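Lin2634 protein (Listeria innocua, PDB 3MZO) is a metal-binding HD-domain phosphohydrolase of the YfbR-like 5'-deoxynucleotidase family and may act on nucleotides. Local coordinates at the interface of chains A and B. Residues are numbered along the deposited sequence; one frame, centred on the assembly and turned at random. Chains: chain A/B, Lin2634 protein.

The interface of these two copies shows how a two-fold pairing can combine polar anchoring with apolar packing. In contact 1 a histidine near the start of one chain is gripped by polar groups of the other, while in contact 2 a tyrosine is packed among aliphatic groups; the centres of their C-alpha atoms lie about 24 Å apart. Helix 4-13 serves both, from chain B in contact 1 and from chain A in contact 2. Two-fold symmetry repeats each contact with the chains exchanged. Residues of contact 2 neighbour metal ligands in sequence. The structure alone does not show whether this pairing is the biological one.

Contact 1: the interface of chains A and B. Residues chain A 144, 186, 189-190, 193; chain B 2-3, 5-6.
B:His5 reaches over to A:Asp189 and A:Glu193, its imidazole held at both nitrogens by chain A. NE2 donates to the carboxylate oxygen OE2 of A:Glu193 at 2.7 Å, a fairly straight bond (162° at the hydrogen) that lies almost in the ring plane and uses the anti lone pair of the acceptor. At the other edge, also in plane, ND1 is hydrogen-bonded to the phenol OH of A:Tyr144 at 2.8 Å. Two in-plane partners fix the rotation of the ring, and the carboxylate may favour a positively charged imidazole. CG anti to the backbone N (chi1 162°) carries the ring of B:His5 outward and lays one face on the backbone of A:Asp189 and A:Met190, the amide N of the latter standing 3.9 Å above the ring centre. A:Asp189 runs past the histidine in the opposite direction, and its CB packs on CB of B:His5 at 3.6 Å. Its OD2 points past the ring toward the helix start and holds a water (2.6 Å) that also meets the backbone N of B:His5. The selenomethionine A:Met190 adds its CG, 3.6 Å from CE1 of B:His5. Further water links, to B:Met2 and B:Gln6, are doubtful because both residues are poorly ordered. Within the fold, helix 4-13 of chain B presents its first turn to helix 177-191 and the loop after it, with A:Tyr144 added from helix 129-151.

Contact 2: the interface of chains A and B. Residues chain A 11, 14, 32, 35-36, 66; chain B 32, 36, 40.
B:Tyr36 inserts its ring among A:Ala32, A:Ser35, A:Leu66, A:Leu11 and A:Leu14, one aromatic filling a groove. The apolar contacts divide by position on the ring. Against one face lies A:Ala32, its CA offset toward the rim and its CB 3.8 Å from CD2 of B:Tyr36. CB of A:Ser35 approaches CD1 of the tyrosine from that same face at 3.6 Å, and the CD1 methyl of A:Leu66 approaches it from the other face at 3.8 Å, the two straddling this edge. At the phenol end, the side chain of A:Leu14 runs at about a right angle to that of B:Tyr36, its CD1 methyl 3.3 Å from OH, while A:Leu11 brings its CD2 methyl to 3.6 Å from that oxygen. Polar groups frame this packing. The carbonyl O of A:Leu66 sits at the ring edge, in plane, 3.6 Å from CE1. On the face opposite A:Ala32 lies the hydroxyl of B:Ser40; it donates to the backbone O of B:Tyr36 at 3.0 Å from above the carbonyl plane. Having OG beside its own backbone N (chi1 -61°) lets B:Ser40 make this bond while its CB packs on A:Leu11. The two-fold repeats the pairing, with A:Tyr36 against B:Ala32 (CD2 to CB 3.8 Å). In the fold, helices 31-51 of the two chains meet here, flanked by helix 4-13, the 3-10 helix 14-16 and helix 58-67 of chain A; the metal ligand A:His34 and the HD pair A:His68 and A:Asp69 are close in sequence.

Contact 1: the interface of chains A and B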
loop_
_atom_site.group_PDB
_atom_site.type_symbol
_atom_site.label_atom_id
_atom_site.label_comp_id
_atom_site.label_asym_id
_atom_site.label_seq_id
_atom_site.Cartn_x
_atom_site.Cartn_y
_atom_site.Cartn_z
ATOM N N TYR A 144 -6.899 -21.528 0.484
ATOM C CA TYR A 144 -7.324 -20.433 1.348
ATOM C C TYR A 144 -7.184 -19.084 0.693
ATOM O O TYR A 144 -8.081 -18.252 0.833
ATOM C CB TYR A 144 -6.586 -20.467 2.705
ATOM C CG TYR A 144 -7.345 -21.338 3.654
ATOM C CD1 TYR A 144 -7.226 -22.738 3.596
ATOM C CD2 TYR A 144 -8.218 -20.785 4.572
ATOM C CE1 TYR A 144 -7.939 -23.559 4.455
ATOM C CE2 TYR A 144 -8.990 -21.602 5.417
ATOM C CZ TYR A 144 -8.827 -22.989 5.360
ATOM O OH TYR A 144 -9.550 -23.819 6.166
ATOM N N ILE A 186 -12.281 -29.730 8.150
ATOM C CA ILE A 186 -11.875 -28.386 7.749
ATOM C C ILE A 186 -12.691 -27.917 6.548
ATOM O O ILE A 186 -13.343 -26.890 6.621
ATOM C CB ILE A 186 -10.375 -28.345 7.460
ATOM C CG1 ILE A 186 -9.607 -28.748 8.737
ATOM C CG2 ILE A 186 -9.931 -26.920 7.043
ATOM C CD1 ILE A 186 -8.002 -28.761 8.581
ATOM N N ASP A 189 -16.257 -26.794 7.051
ATOM C CA ASP A 189 -16.368 -25.481 7.699
ATOM C C ASP A 189 -16.224 -24.385 6.655
ATOM O O ASP A 189 -16.953 -23.399 6.693
ATOM C CB ASP A 189 -15.331 -25.274 8.801
ATOM C CG ASP A 189 -15.695 -26.017 10.098
ATOM O OD1 ASP A 189 -16.774 -26.587 10.124
ATOM O OD2 ASP A 189 -14.891 -26.086 11.038
HETATM N N MSE A 190 -15.284 -24.578 5.733
HETATM C CA MSE A 190 -15.115 -23.671 4.607
HETATM C C MSE A 190 -16.409 -23.513 3.814
HETATM O O MSE A 190 -16.862 -22.400 3.565
HETATM C CB MSE A 190 -14.021 -24.147 3.645
HETATM C CG MSE A 190 -12.640 -24.337 4.254
HETATM SE SE MSE A 190 -11.308 -24.773 2.887
HETATM C CE MSE A 190 -11.924 -23.405 1.642
ATOM N N GLU A 193 -19.424 -21.545 5.214
ATOM C CA GLU A 193 -19.365 -20.094 5.380
ATOM C C GLU A 193 -20.538 -19.426 4.677
ATOM O O GLU A 193 -20.984 -19.917 3.659
ATOM C CB GLU A 193 -18.063 -19.567 4.803
ATOM C CG GLU A 193 -16.840 -19.985 5.612
ATOM C CD GLU A 193 -16.553 -19.089 6.772
ATOM O OE1 GLU A 193 -17.308 -18.145 6.998
ATOM O OE2 GLU A 193 -15.558 -19.327 7.472
HETATM N N MSE B 2 -15.787 -22.820 16.636
HETATM C CA MSE B 2 -14.623 -23.674 16.936
HETATM C C MSE B 2 -14.184 -24.573 15.760
HETATM O O MSE B 2 -14.947 -25.391 15.279
HETATM C CB MSE B 2 -14.967 -24.560 18.146
HETATM C CG MSE B 2 -13.810 -25.373 18.757
HETATM SE SE MSE B 2 -14.172 -26.032 20.638
HETATM C CE MSE B 2 -14.856 -24.373 21.422
ATOM N N GLY B 3 -12.958 -24.408 15.292
ATOM C CA GLY B 3 -12.414 -25.307 14.275
ATOM C C GLY B 3 -11.070 -24.841 13.745
ATOM O O GLY B 3 -10.744 -23.654 13.800
ATOM N N HIS B 5 -10.299 -24.659 10.720
ATOM C CA HIS B 5 -10.573 -23.750 9.606
ATOM C C HIS B 5 -10.412 -22.289 10.070
ATOM O O HIS B 5 -9.773 -21.485 9.400
ATOM C CB HIS B 5 -11.970 -24.034 9.006
ATOM C CG HIS B 5 -12.504 -22.914 8.186
ATOM N ND1 HIS B 5 -11.949 -22.561 6.975
ATOM C CD2 HIS B 5 -13.507 -22.035 8.422
ATOM C CE1 HIS B 5 -12.599 -21.511 6.496
ATOM N NE2 HIS B 5 -13.547 -21.171 7.356
ATOM N N GLN B 6 -10.949 -21.969 11.235
ATOM C CA GLN B 6 -10.852 -20.613 11.783
ATOM C C GLN B 6 -9.407 -20.237 12.032
ATOM O O GLN B 6 -8.999 -19.085 11.837
ATOM C CB GLN B 6 -11.606 -20.513 13.131
ATOM C CG GLN B 6 -13.089 -20.395 13.000
ATOM C CD GLN B 6 -13.519 -18.999 12.565
ATOM O OE1 GLN B 6 -14.080 -18.823 11.480
ATOM N NE2 GLN B 6 -13.241 -17.996 13.407
HETATM O O HOH W 1 -12.336 -26.670 10.832
HETATM O O HOH W 2 -15.546 -27.159 13.320
HETATM O O HOH W 3 -15.457 -18.136 9.616
#

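Contact 2: the interface of chains A and B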
loop_
_atom_site.group_PDB
_atom_site.type_symbol
_atom_site.label_atom_id
_atom_site.label_comp_id
_atom_site.label_asym_id
_atom_site.label_seq_id
_atom_site.Cartn_x
_atom_site.Cartn_y
_atom_site.Cartn_z
ATOM N N LEU A 11 16.029 -11.877 3.314
ATOM C CA LEU A 11 14.760 -12.305 3.861
ATOM C C LEU A 11 13.666 -11.250 3.720
ATOM O O LEU A 11 12.513 -11.580 3.417
ATOM C CB LEU A 11 14.906 -12.760 5.329
ATOM C CG LEU A 11 15.827 -13.988 5.522
ATOM C CD1 LEU A 11 16.099 -14.209 7.054
ATOM C CD2 LEU A 11 15.346 -15.287 4.868
ATOM N N LEU A 14 11.783 -10.814 0.280
ATOM C CA LEU A 14 10.659 -11.685 0.031
ATOM C C LEU A 14 9.353 -11.082 0.467
ATOM O O LEU A 14 8.310 -11.618 0.118
ATOM C CB LEU A 14 10.851 -13.076 0.667
ATOM C CG LEU A 14 11.812 -13.936 -0.149
ATOM C CD1 LEU A 14 12.393 -14.999 0.682
ATOM C CD2 LEU A 14 11.141 -14.512 -1.403
ATOM N N ALA A 32 6.948 -14.104 1.543
ATOM C CA ALA A 32 7.301 -14.271 2.954
ATOM C C ALA A 32 6.112 -14.713 3.790
ATOM O O ALA A 32 6.196 -15.664 4.598
ATOM C CB ALA A 32 7.964 -12.933 3.555
ATOM N N SER A 35 5.021 -18.215 2.985
ATOM C CA SER A 35 5.933 -19.139 3.633
ATOM C C SER A 35 5.589 -19.331 5.110
ATOM O O SER A 35 5.570 -20.455 5.573
ATOM C CB SER A 35 7.376 -18.739 3.470
ATOM O OG SER A 35 7.686 -18.646 2.073
ATOM N N TYR A 36 5.321 -18.251 5.819
ATOM C CA TYR A 36 4.885 -18.326 7.218
ATOM C C TYR A 36 3.634 -19.207 7.316
ATOM O O TYR A 36 3.527 -20.080 8.180
ATOM C CB TYR A 36 4.606 -16.915 7.762
ATOM C CG TYR A 36 3.780 -16.938 9.046
ATOM C CD1 TYR A 36 4.345 -17.337 10.255
ATOM C CD2 TYR A 36 2.428 -16.633 9.008
ATOM C CE1 TYR A 36 3.557 -17.418 11.422
ATOM C CE2 TYR A 36 1.668 -16.673 10.132
ATOM C CZ TYR A 36 2.217 -17.069 11.338
ATOM O OH TYR A 36 1.366 -17.116 12.423
ATOM N N LEU A 66 9.328 -24.076 5.377
ATOM C CA LEU A 66 9.842 -22.716 5.509
ATOM C C LEU A 66 10.590 -22.193 4.286
ATOM O O LEU A 66 10.490 -21.017 3.921
ATOM C CB LEU A 66 10.747 -22.638 6.740
ATOM C CG LEU A 66 11.248 -21.250 7.111
ATOM C CD1 LEU A 66 10.081 -20.470 7.704
ATOM C CD2 LEU A 66 12.392 -21.322 8.079
ATOM N N ALA B 32 3.429 -11.445 10.336
ATOM C CA ALA B 32 3.644 -12.678 9.575
ATOM C C ALA B 32 5.037 -12.740 8.973
ATOM O O ALA B 32 5.753 -13.759 9.081
ATOM C CB ALA B 32 2.517 -12.873 8.443
ATOM N N TYR B 36 8.274 -15.226 9.745
ATOM C CA TYR B 36 9.033 -15.945 8.716
ATOM C C TYR B 36 10.530 -15.670 8.899
ATOM O O TYR B 36 11.361 -16.580 8.864
ATOM C CB TYR B 36 8.565 -15.515 7.315
ATOM C CG TYR B 36 9.557 -15.904 6.223
ATOM C CD1 TYR B 36 9.693 -17.229 5.815
ATOM C CD2 TYR B 36 10.397 -14.946 5.674
ATOM C CE1 TYR B 36 10.659 -17.588 4.853
ATOM C CE2 TYR B 36 11.307 -15.274 4.720
ATOM C CZ TYR B 36 11.451 -16.587 4.310
ATOM O OH TYR B 36 12.423 -16.838 3.363
ATOM N N SER B 40 13.652 -18.211 10.000
ATOM C CA SER B 40 14.783 -18.415 9.095
ATOM C C SER B 40 16.132 -18.128 9.790
ATOM O O SER B 40 17.110 -18.844 9.568
ATOM C CB SER B 40 14.606 -17.555 7.819
ATOM O OG SER B 40 13.398 -17.935 7.108
#